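Local coordinates for protein SsRai1 (Scheffersomyces stipitis, PDB 5BTO) that removes NAD caps from RNA, and also hydrolyses m7G-capped and triphosphate 5' ends, as a metal-dependent nuclease that binds and stimulates the exoribonuclease RAT1, at residues L137-Q142 / E393-R398; R115-K120 / F144-E149; D67-Y72 / M175-F180. All coordinates share one frame; numbering follows the deposited sequence.

Interaction 1: residues L137-Q142 / E393-R398; sequences LAYDGQ and EFKQWR
Arg398 reaches from helix 392-400 to the hairpin turn after strand 132-139 and grips two side chains there. Its NH1 and NH2 both point end-on at Gln142 OE1, each N-to-O distance being 3.0 Å; the NH2 bond lies in the carbonyl plane on a lone pair, whereas NH1 comes from above that plane. NH1 also donates to Asp140 OD2 at 3.0 Å, forming a salt bridge through the anti lone pair of the carboxylate oxygen. All three bonds are bent, with N-H...O angles of 143°; for the two to Gln142 this follows from sharing the one oxygen, OE1. A water donates to both Asp140 OD2 and Arg398 O, tying the carboxylate to the helix backbone as well.

Beside this polar cluster lies Tyr139, whose CG is anti to the backbone N (chi1 178°), so that the ring projects to the helix. Its OH comes within 3.3 Å of Lys395 CA, and its CZ meets CG of the lysine, the two side chains crossing at about a right angle. Tyr139 CE2 touches Phe394 CE2 at 4.0 Å. Phe394 in turn lays CZ 3.4 Å above the centre of the Arg398 guanidinium, holding that plane from one face.

Further out, the type I' turn from Tyr139 to Gln142 sets the acceptors; Asp140 and Gly141 both take the positive phi that such a turn demands, which glycine adopts readily. Glu98 of helix 87-101 forms a salt bridge with Arg398 NE, Val109 O receives Gln142 NE2, and Arg385 O receives Lys395 NZ. With two carboxylates and an amide oxygen around it, the buried guanidinium probably remains charged, and its fixed donor directions tie the turn to the C-terminal helix.

Interaction 2: residues R115-K120 / F144-E149; sequences RGLMTK and FINSDE
Helix 115-123 packs across strand 142-147 of the large mixed sheet in this PD-(D/E)XK nuclease fold, their short axes crossing at 81° and approaching to 8.7 Å. The contact is buried and rests on aliphatic groups laid against the strand's backbone and side chains, with no hydrogen bond between the two segments.

Van der Waals packing is led by Leu117, which faces the strand directly. Its CG is anti to the carbonyl carbon (chi1 -55°) and the chain then extends, so the two methyl groups spread along the strand backbone: CD1 lies 3.4 Å from Asn146 CA, while CD2 meets Ser147 CB at 4.0 Å. The two methyls of the branched tip let one side chain cover two successive residues, Asn146 and Ser147. The next residue, Met118, folds back at chi2 (-59°), bringing CE to 4.2 Å from Ile145 CG2; its flexible thioether fits alongside the beta-branched isoleucine. Leu134 of strand 132-139 extends the patch, touching both Leu117 and Ile145.

Polar groups are settled chiefly within each element or by neighbours. Asn146 gives its ND2 to Ser85 O, while Ile145 O receives Thr113 OG1. On the helix, Arg115 and Gly116 belong to the substrate-binding site, and Arg115 NH1 bonds to Glu235 O, so the packing holds against the sheet a helix whose first turn carries substrate-binding residues. Asp148 is the N-cap of the following helix. Arg115 O accepts twice from Thr119, from backbone N and from OG1, the latter at 3.0 Å and above the carbonyl plane. Ser147 N, with Leu117 CD1 3.5 Å away, is buried without any polar partner in the model.

Interaction 3: residues D67-Y72 / M175-F180; sequences DLQAGY and MKRCEF
Two overlapping beta turns, type I from Asp67 to Ala70 and type II from Gln69 to Tyr72, curl the loop over one flank of helix 169-188. Asp67 OD1 accepts from Gln69 N, an Asx turn that steadies the first bend, and Gly71 fits the positive phi needed in the second.

Phe180 is the floor on which the loop rests. Its CG is anti to the backbone N (chi1 171°), placing the ring beneath the turns. Tyr72 CA sits over one face, 3.7 Å from the ring centroid, in a CH-pi contact. Tyr72 also turns the edge of its own ring to the Phe180 face, making a T-shaped pair with planes at 84° and Tyr72 CD1 3.5 Å from Phe180 CG. Ala70 O lies in the plane of the phenyl ring, 3.5 Å from CZ, where the slightly positive C-H edge suits a carbonyl oxygen. Leu68 O also lies close, 3.4 Å from CE2, and is buried with no polar partner in the model.

Arg177 covers the Tyr72 ring. Chi1 puts its CG over the ring centre, 4.1 Å from the centroid and 5° off the normal, a CH-pi contact; the extended chain beyond carries the guanidinium on to where Tyr72 CD2 lies over its face. Arg177 NH1 gives a weak, strongly bent hydrogen bond to Gln69 OE1 at 2.7 Å, whereas the stronger partner is Asp173, which forms a salt bridge with NE. At the outer end, Tyr72 OH rests against CB and CE of Lys176.

Beyond the two segments, Phe75 makes a further edge-to-face pair with Phe180. Leu68 packs against later residues of helix 169-188, such as Phe185, and against Arg296 of strand 290-296; its side chain is about 9 Å from that of the metal-binding Glu186.

In the fold
Interactions 1 and 2 share the large mixed sheet: strands 132-139 and 142-147 are neighbours in it, and Leu137 O lies 2.9 Å from Phe144 N in a probable hydrogen bond. Phe144 also packs on Phe394, so the two contacts join directly. The centre of interaction 2 lies about 7 Å, and that of interaction 1 about 23 Å, from the centre of the chain; the former is core and aliphatic, the latter partly buried, adding charge and water to aromatic packing. Interaction 3 is likewise peripheral, opposite interaction 1; its arginine lies over a tyrosine ring while its charge is met by Asp173. Interaction 2 is nested in sequence between its two segments, though the nearest atoms of the two contacts are about 14 Å apart.

Interaction 1: residues L137-Q142 / E393-R398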
loop_
_atom_site.group_PDB
_atom_site.type_symbol
_atom_site.label_atom_id
_atom_site.label_comp_id
_atom_site.label_asym_id
_atom_site.label_seq_id
_atom_site.Cartn_x
_atom_site.Cartn_y
_atom_site.Cartn_z
ATOM N N LEU A 137 -21.595 0.481 -5.908
ATOM C CA LEU A 137 -22.140 -0.548 -6.784
ATOM C C LEU A 137 -22.088 -0.141 -8.239
ATOM O O LEU A 137 -22.143 1.054 -8.576
ATOM C CB LEU A 137 -23.551 -0.934 -6.368
ATOM C CG LEU A 137 -24.584 0.176 -6.447
ATOM C CD1 LEU A 137 -25.130 0.258 -7.867
ATOM C CD2 LEU A 137 -25.689 -0.076 -5.463
ATOM N N ALA A 138 -21.966 -1.151 -9.092
ATOM C CA ALA A 138 -21.900 -0.945 -10.524
ATOM C C ALA A 138 -23.293 -1.018 -11.113
ATOM O O ALA A 138 -24.062 -1.934 -10.816
ATOM C CB ALA A 138 -20.999 -2.000 -11.169
ATOM N N TYR A 139 -23.615 -0.045 -11.950
ATOM C CA TYR A 139 -24.876 -0.044 -12.659
ATOM C C TYR A 139 -24.708 0.758 -13.943
ATOM O O TYR A 139 -24.095 1.827 -13.944
ATOM C CB TYR A 139 -25.986 0.540 -11.776
ATOM C CG TYR A 139 -27.322 0.623 -12.473
ATOM C CD1 TYR A 139 -28.116 -0.511 -12.630
ATOM C CD2 TYR A 139 -27.789 1.831 -12.972
ATOM C CE1 TYR A 139 -29.342 -0.437 -13.282
ATOM C CE2 TYR A 139 -29.002 1.913 -13.621
ATOM C CZ TYR A 139 -29.777 0.780 -13.770
ATOM O OH TYR A 139 -30.992 0.870 -14.416
ATOM N N ASP A 140 -25.230 0.226 -15.042
ATOM C CA ASP A 140 -25.121 0.888 -16.336
ATOM C C ASP A 140 -23.693 1.346 -16.633
ATOM O O ASP A 140 -23.479 2.437 -17.154
ATOM C CB ASP A 140 -26.093 2.068 -16.401
ATOM C CG ASP A 140 -26.524 2.408 -17.822
ATOM O OD1 ASP A 140 -26.243 1.631 -18.760
ATOM O OD2 ASP A 140 -27.176 3.457 -17.994
ATOM N N GLY A 141 -22.717 0.506 -16.303
ATOM C CA GLY A 141 -21.330 0.787 -16.627
ATOM C C GLY A 141 -20.684 1.867 -15.776
ATOM O O GLY A 141 -19.627 2.381 -16.130
ATOM N N GLN A 142 -21.313 2.195 -14.653
ATOM C CA GLN A 142 -20.845 3.287 -13.793
ATOM C C GLN A 142 -20.847 2.859 -12.329
ATOM O O GLN A 142 -21.618 1.980 -11.937
ATOM C CB GLN A 142 -21.746 4.517 -13.977
ATOM C CG GLN A 142 -21.805 4.999 -15.405
ATOM C CD GLN A 142 -22.759 6.161 -15.608
ATOM O OE1 GLN A 142 -23.855 6.196 -15.043
ATOM N NE2 GLN A 142 -22.339 7.126 -16.415
ATOM N N GLU A 393 -37.228 5.360 -10.424
ATOM C CA GLU A 393 -37.313 6.352 -11.489
ATOM C C GLU A 393 -36.014 6.408 -12.293
ATOM O O GLU A 393 -36.029 6.480 -13.518
ATOM C CB GLU A 393 -37.643 7.738 -10.913
ATOM C CG GLU A 393 -39.057 7.871 -10.345
ATOM C CD GLU A 393 -39.225 7.246 -8.960
ATOM O OE1 GLU A 393 -38.211 6.864 -8.324
ATOM O OE2 GLU A 393 -40.388 7.144 -8.508
ATOM N N PHE A 394 -34.877 6.374 -11.600
ATOM C CA PHE A 394 -33.605 6.455 -12.292
ATOM C C PHE A 394 -33.351 5.202 -13.135
ATOM O O PHE A 394 -32.908 5.293 -14.277
ATOM C CB PHE A 394 -32.480 6.674 -11.274
ATOM C CG PHE A 394 -31.107 6.696 -11.873
ATOM C CD1 PHE A 394 -30.683 7.772 -12.643
ATOM C CD2 PHE A 394 -30.219 5.655 -11.630
ATOM C CE1 PHE A 394 -29.412 7.795 -13.184
ATOM C CE2 PHE A 394 -28.949 5.669 -12.164
ATOM C CZ PHE A 394 -28.536 6.731 -12.934
ATOM N N LYS A 395 -33.629 4.030 -12.573
ATOM C CA LYS A 395 -33.403 2.791 -13.307
ATOM C C LYS A 395 -34.285 2.708 -14.548
ATOM O O LYS A 395 -33.831 2.313 -15.619
ATOM C CB LYS A 395 -33.632 1.573 -12.408
ATOM C CG LYS A 395 -32.602 1.479 -11.275
ATOM C CD LYS A 395 -32.741 0.201 -10.475
ATOM C CE LYS A 395 -34.011 0.188 -9.635
ATOM N NZ LYS A 395 -34.216 -1.163 -9.009
ATOM N N GLN A 396 -35.542 3.099 -14.397
ATOM C CA GLN A 396 -36.464 3.073 -15.530
ATOM C C GLN A 396 -35.960 3.995 -16.636
ATOM O O GLN A 396 -35.981 3.642 -17.819
ATOM C CB GLN A 396 -37.874 3.468 -15.090
ATOM C CG GLN A 396 -38.935 3.258 -16.149
ATOM C CD GLN A 396 -40.314 3.613 -15.645
ATOM O OE1 GLN A 396 -40.850 4.672 -15.968
ATOM N NE2 GLN A 396 -40.897 2.730 -14.846
ATOM N N TRP A 397 -35.488 5.176 -16.246
ATOM C CA TRP A 397 -34.920 6.099 -17.213
ATOM C C TRP A 397 -33.733 5.478 -17.939
ATOM O O TRP A 397 -33.695 5.458 -19.160
ATOM C CB TRP A 397 -34.525 7.430 -16.550
ATOM C CG TRP A 397 -33.525 8.224 -17.332
ATOM C CD1 TRP A 397 -32.254 8.564 -16.938
ATOM C CD2 TRP A 397 -33.699 8.780 -18.641
ATOM N NE1 TRP A 397 -31.634 9.286 -17.924
ATOM C CE2 TRP A 397 -32.498 9.436 -18.980
ATOM C CE3 TRP A 397 -34.755 8.785 -19.560
ATOM C CZ2 TRP A 397 -32.322 10.092 -20.192
ATOM C CZ3 TRP A 397 -34.576 9.436 -20.767
ATOM C CH2 TRP A 397 -33.371 10.086 -21.071
ATOM N N ARG A 398 -32.748 4.977 -17.191
ATOM C CA ARG A 398 -31.555 4.440 -17.830
ATOM C C ARG A 398 -31.869 3.236 -18.724
ATOM O O ARG A 398 -31.264 3.064 -19.776
ATOM C CB ARG A 398 -30.488 4.095 -16.785
ATOM C CG ARG A 398 -29.867 5.330 -16.153
ATOM C CD ARG A 398 -29.085 6.127 -17.182
ATOM N NE ARG A 398 -28.218 7.113 -16.544
ATOM C CZ ARG A 398 -27.044 6.827 -15.986
ATOM N NH1 ARG A 398 -26.594 5.578 -15.975
ATOM N NH2 ARG A 398 -26.326 7.795 -15.416
HETATM O O HOH W 1 -28.627 3.618 -20.210
#

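Interaction 2: residues R115-K120 / F144-E149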
loop_
_atom_site.group_PDB
_atom_site.type_symbol
_atom_site.label_atom_id
_atom_site.label_comp_id
_atom_site.label_asym_id
_atom_site.label_seq_id
_atom_site.Cartn_x
_atom_site.Cartn_y
_atom_site.Cartn_z
ATOM N N ARG A 115 -19.107 15.032 -3.032
ATOM C CA ARG A 115 -17.811 15.614 -2.718
ATOM C C ARG A 115 -17.330 15.263 -1.326
ATOM O O ARG A 115 -16.151 15.005 -1.132
ATOM C CB ARG A 115 -17.871 17.146 -2.829
ATOM C CG ARG A 115 -16.724 17.857 -2.100
ATOM C CD ARG A 115 -16.984 19.338 -1.852
ATOM N NE ARG A 115 -17.961 19.604 -0.798
ATOM C CZ ARG A 115 -18.781 20.650 -0.800
ATOM N NH1 ARG A 115 -18.747 21.518 -1.805
ATOM N NH2 ARG A 115 -19.641 20.828 0.193
ATOM N N GLY A 116 -18.241 15.278 -0.355
ATOM C CA GLY A 116 -17.861 15.051 1.029
ATOM C C GLY A 116 -17.275 13.662 1.226
ATOM O O GLY A 116 -16.379 13.468 2.043
ATOM N N LEU A 117 -17.773 12.696 0.465
ATOM C CA LEU A 117 -17.283 11.332 0.608
ATOM C C LEU A 117 -15.874 11.226 0.028
ATOM O O LEU A 117 -15.021 10.517 0.566
ATOM C CB LEU A 117 -18.225 10.344 -0.087
ATOM C CG LEU A 117 -19.687 10.423 0.382
ATOM C CD1 LEU A 117 -20.569 9.442 -0.396
ATOM C CD2 LEU A 117 -19.794 10.186 1.893
ATOM N N MET A 118 -15.627 11.929 -1.074
ATOM C CA MET A 118 -14.305 11.915 -1.687
ATOM C C MET A 118 -13.303 12.690 -0.834
ATOM O O MET A 118 -12.139 12.319 -0.737
ATOM C CB MET A 118 -14.352 12.435 -3.126
ATOM C CG MET A 118 -15.258 11.597 -4.040
ATOM S SD MET A 118 -14.758 9.853 -4.162
ATOM C CE MET A 118 -15.872 9.091 -2.996
ATOM N N THR A 119 -13.773 13.764 -0.203
ATOM C CA THR A 119 -12.939 14.488 0.747
ATOM C C THR A 119 -12.449 13.592 1.890
ATOM O O THR A 119 -11.293 13.688 2.326
ATOM C CB THR A 119 -13.709 15.696 1.344
ATOM O OG1 THR A 119 -14.072 16.602 0.287
ATOM C CG2 THR A 119 -12.846 16.422 2.367
ATOM N N LYS A 120 -13.318 12.721 2.385
ATOM C CA LYS A 120 -12.906 11.778 3.425
ATOM C C LYS A 120 -11.760 10.883 2.948
ATOM O O LYS A 120 -10.853 10.565 3.718
ATOM C CB LYS A 120 -14.081 10.907 3.873
ATOM C CG LYS A 120 -15.180 11.649 4.611
ATOM C CD LYS A 120 -16.230 10.674 5.112
ATOM C CE LYS A 120 -17.183 11.336 6.095
ATOM N NZ LYS A 120 -18.053 10.331 6.774
ATOM N N PHE A 144 -21.633 3.887 -8.464
ATOM C CA PHE A 144 -22.360 4.819 -7.609
ATOM C C PHE A 144 -21.872 4.632 -6.182
ATOM O O PHE A 144 -21.810 3.502 -5.688
ATOM C CB PHE A 144 -23.873 4.566 -7.717
ATOM C CG PHE A 144 -24.423 4.803 -9.096
ATOM C CD1 PHE A 144 -24.234 3.866 -10.105
ATOM C CD2 PHE A 144 -25.127 5.958 -9.383
ATOM C CE1 PHE A 144 -24.731 4.079 -11.381
ATOM C CE2 PHE A 144 -25.631 6.182 -10.656
ATOM C CZ PHE A 144 -25.428 5.248 -11.658
ATOM N N ILE A 145 -21.480 5.729 -5.534
ATOM C CA ILE A 145 -20.870 5.645 -4.202
ATOM C C ILE A 145 -21.601 6.546 -3.220
ATOM O O ILE A 145 -21.761 7.747 -3.479
ATOM C CB ILE A 145 -19.385 6.060 -4.247
ATOM C CG1 ILE A 145 -18.627 5.190 -5.265
ATOM C CG2 ILE A 145 -18.740 5.964 -2.846
ATOM C CD1 ILE A 145 -17.142 5.492 -5.373
ATOM N N ASN A 146 -22.057 5.978 -2.105
ATOM C CA ASN A 146 -22.645 6.782 -1.033
ATOM C C ASN A 146 -22.235 6.259 0.327
ATOM O O ASN A 146 -21.744 5.140 0.446
ATOM C CB ASN A 146 -24.179 6.819 -1.105
ATOM C CG ASN A 146 -24.771 7.982 -0.293
ATOM O OD1 ASN A 146 -24.065 8.930 0.065
ATOM N ND2 ASN A 146 -26.056 7.910 0.002
ATOM N N SER A 147 -22.444 7.067 1.357
ATOM C CA SER A 147 -22.318 6.573 2.720
ATOM C C SER A 147 -23.454 5.598 3.006
ATOM O O SER A 147 -24.473 5.581 2.304
ATOM C CB SER A 147 -22.382 7.734 3.712
ATOM O OG SER A 147 -23.525 8.542 3.471
ATOM N N ASP A 148 -23.283 4.786 4.042
ATOM C CA ASP A 148 -24.320 3.842 4.423
ATOM C C ASP A 148 -25.235 4.431 5.494
ATOM O O ASP A 148 -24.779 4.844 6.562
ATOM C CB ASP A 148 -23.693 2.542 4.913
ATOM C CG ASP A 148 -24.728 1.474 5.203
ATOM O OD1 ASP A 148 -25.236 0.851 4.248
ATOM O OD2 ASP A 148 -25.027 1.251 6.390
ATOM N N GLU A 149 -26.531 4.453 5.205
ATOM C CA GLU A 149 -27.506 5.099 6.078
ATOM C C GLU A 149 -27.455 4.591 7.517
ATOM O O GLU A 149 -27.362 5.378 8.460
ATOM C CB GLU A 149 -28.918 4.932 5.505
ATOM C CG GLU A 149 -29.989 5.680 6.267
ATOM C CD GLU A 149 -31.314 5.702 5.532
ATOM O OE1 GLU A 149 -31.325 5.450 4.309
ATOM O OE2 GLU A 149 -32.346 5.971 6.179
#

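Interaction 3: residues D67-Y72 / M175-F180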
loop_
_atom_site.group_PDB
_atom_site.type_symbol
_atom_site.label_atom_id
_atom_site.label_comp_id
_atom_site.label_asym_id
_atom_site.label_seq_id
_atom_site.Cartn_x
_atom_site.Cartn_y
_atom_site.Cartn_z
ATOM N N ASP A 67 -21.726 39.417 16.801
ATOM C CA ASP A 67 -21.794 38.304 17.742
ATOM C C ASP A 67 -22.326 37.066 17.025
ATOM O O ASP A 67 -23.505 36.997 16.674
ATOM C CB ASP A 67 -22.701 38.686 18.922
ATOM C CG ASP A 67 -22.741 37.625 20.008
ATOM O OD1 ASP A 67 -22.304 36.486 19.746
ATOM O OD2 ASP A 67 -23.219 37.929 21.122
ATOM N N LEU A 68 -21.453 36.088 16.808
ATOM C CA LEU A 68 -21.819 34.912 16.021
ATOM C C LEU A 68 -22.616 33.863 16.791
ATOM O O LEU A 68 -23.035 32.865 16.217
ATOM C CB LEU A 68 -20.585 34.273 15.378
ATOM C CG LEU A 68 -19.860 35.118 14.331
ATOM C CD1 LEU A 68 -18.627 34.391 13.845
ATOM C CD2 LEU A 68 -20.784 35.455 13.169
ATOM N N GLN A 69 -22.825 34.070 18.086
ATOM C CA GLN A 69 -23.737 33.192 18.811
ATOM C C GLN A 69 -25.092 33.865 19.014
ATOM O O GLN A 69 -25.989 33.295 19.632
ATOM C CB GLN A 69 -23.150 32.734 20.151
ATOM C CG GLN A 69 -23.020 33.831 21.194
ATOM C CD GLN A 69 -22.772 33.279 22.583
ATOM O OE1 GLN A 69 -23.320 32.244 22.955
ATOM N NE2 GLN A 69 -21.937 33.963 23.357
ATOM N N ALA A 70 -25.241 35.075 18.481
ATOM C CA ALA A 70 -26.493 35.813 18.628
ATOM C C ALA A 70 -27.611 35.174 17.809
ATOM O O ALA A 70 -27.398 34.739 16.674
ATOM C CB ALA A 70 -26.309 37.273 18.236
ATOM N N GLY A 71 -28.805 35.123 18.389
ATOM C CA GLY A 71 -29.942 34.513 17.727
ATOM C C GLY A 71 -29.941 33.001 17.840
ATOM O O GLY A 71 -30.777 32.325 17.240
ATOM N N TYR A 72 -29.005 32.464 18.614
ATOM C CA TYR A 72 -28.861 31.018 18.743
ATOM C C TYR A 72 -30.163 30.339 19.148
ATOM O O TYR A 72 -30.457 29.223 18.713
ATOM C CB TYR A 72 -27.758 30.673 19.745
ATOM C CG TYR A 72 -27.716 29.208 20.112
ATOM C CD1 TYR A 72 -27.241 28.259 19.215
ATOM C CD2 TYR A 72 -28.146 28.773 21.356
ATOM C CE1 TYR A 72 -27.201 26.917 19.547
ATOM C CE2 TYR A 72 -28.112 27.432 21.697
ATOM C CZ TYR A 72 -27.639 26.509 20.789
ATOM O OH TYR A 72 -27.601 25.174 21.124
ATOM N N MET A 175 -20.094 23.290 22.390
ATOM C CA MET A 175 -19.901 22.634 21.100
ATOM C C MET A 175 -21.074 22.893 20.157
ATOM O O MET A 175 -20.886 23.041 18.950
ATOM C CB MET A 175 -19.668 21.129 21.273
ATOM C CG MET A 175 -18.377 20.762 22.009
ATOM S SD MET A 175 -16.851 20.917 21.041
ATOM C CE MET A 175 -16.573 22.687 21.048
ATOM N N LYS A 176 -22.282 22.962 20.710
ATOM C CA LYS A 176 -23.465 23.223 19.893
ATOM C C LYS A 176 -23.476 24.663 19.380
ATOM O O LYS A 176 -23.871 24.923 18.242
ATOM C CB LYS A 176 -24.747 22.894 20.666
ATOM C CG LYS A 176 -24.906 21.410 20.966
ATOM C CD LYS A 176 -26.107 21.128 21.863
ATOM C CE LYS A 176 -27.422 21.401 21.150
ATOM N NZ LYS A 176 -28.601 21.024 21.988
ATOM N N ARG A 177 -23.020 25.595 20.211
ATOM C CA ARG A 177 -22.917 26.989 19.793
ATOM C C ARG A 177 -21.847 27.203 18.720
ATOM O O ARG A 177 -22.021 28.022 17.816
ATOM C CB ARG A 177 -22.677 27.893 20.999
ATOM C CG ARG A 177 -23.888 27.957 21.905
ATOM C CD ARG A 177 -23.613 28.715 23.174
ATOM N NE ARG A 177 -24.797 28.736 24.025
ATOM C CZ ARG A 177 -25.717 29.694 24.000
ATOM N NH1 ARG A 177 -25.587 30.722 23.170
ATOM N NH2 ARG A 177 -26.765 29.630 24.807
ATOM N N CYS A 178 -20.748 26.459 18.812
ATOM C CA CYS A 178 -19.725 26.493 17.768
ATOM C C CYS A 178 -20.307 26.078 16.415
ATOM O O CYS A 178 -19.984 26.665 15.382
ATOM C CB CYS A 178 -18.537 25.597 18.130
ATOM S SG CYS A 178 -17.438 26.248 19.419
ATOM N N GLU A 179 -21.167 25.065 16.420
ATOM C CA GLU A 179 -21.799 24.612 15.181
ATOM C C GLU A 179 -22.704 25.706 14.627
ATOM O O GLU A 179 -22.713 25.977 13.428
ATOM C CB GLU A 179 -22.615 23.336 15.412
ATOM C CG GLU A 179 -23.219 22.769 14.129
ATOM C CD GLU A 179 -24.316 21.745 14.378
ATOM O OE1 GLU A 179 -24.720 21.062 13.412
ATOM O OE2 GLU A 179 -24.780 21.624 15.532
ATOM N N PHE A 180 -23.471 26.328 15.514
ATOM C CA PHE A 180 -24.371 27.403 15.123
ATOM C C PHE A 180 -23.611 28.569 14.505
ATOM O O PHE A 180 -24.037 29.132 13.494
ATOM C CB PHE A 180 -25.178 27.892 16.328
ATOM C CG PHE A 180 -25.966 29.141 16.060
ATOM C CD1 PHE A 180 -27.197 29.078 15.424
ATOM C CD2 PHE A 180 -25.477 30.381 16.439
ATOM C CE1 PHE A 180 -27.929 30.227 15.177
ATOM C CE2 PHE A 180 -26.201 31.535 16.191
ATOM C CZ PHE A 180 -27.427 31.458 15.555
#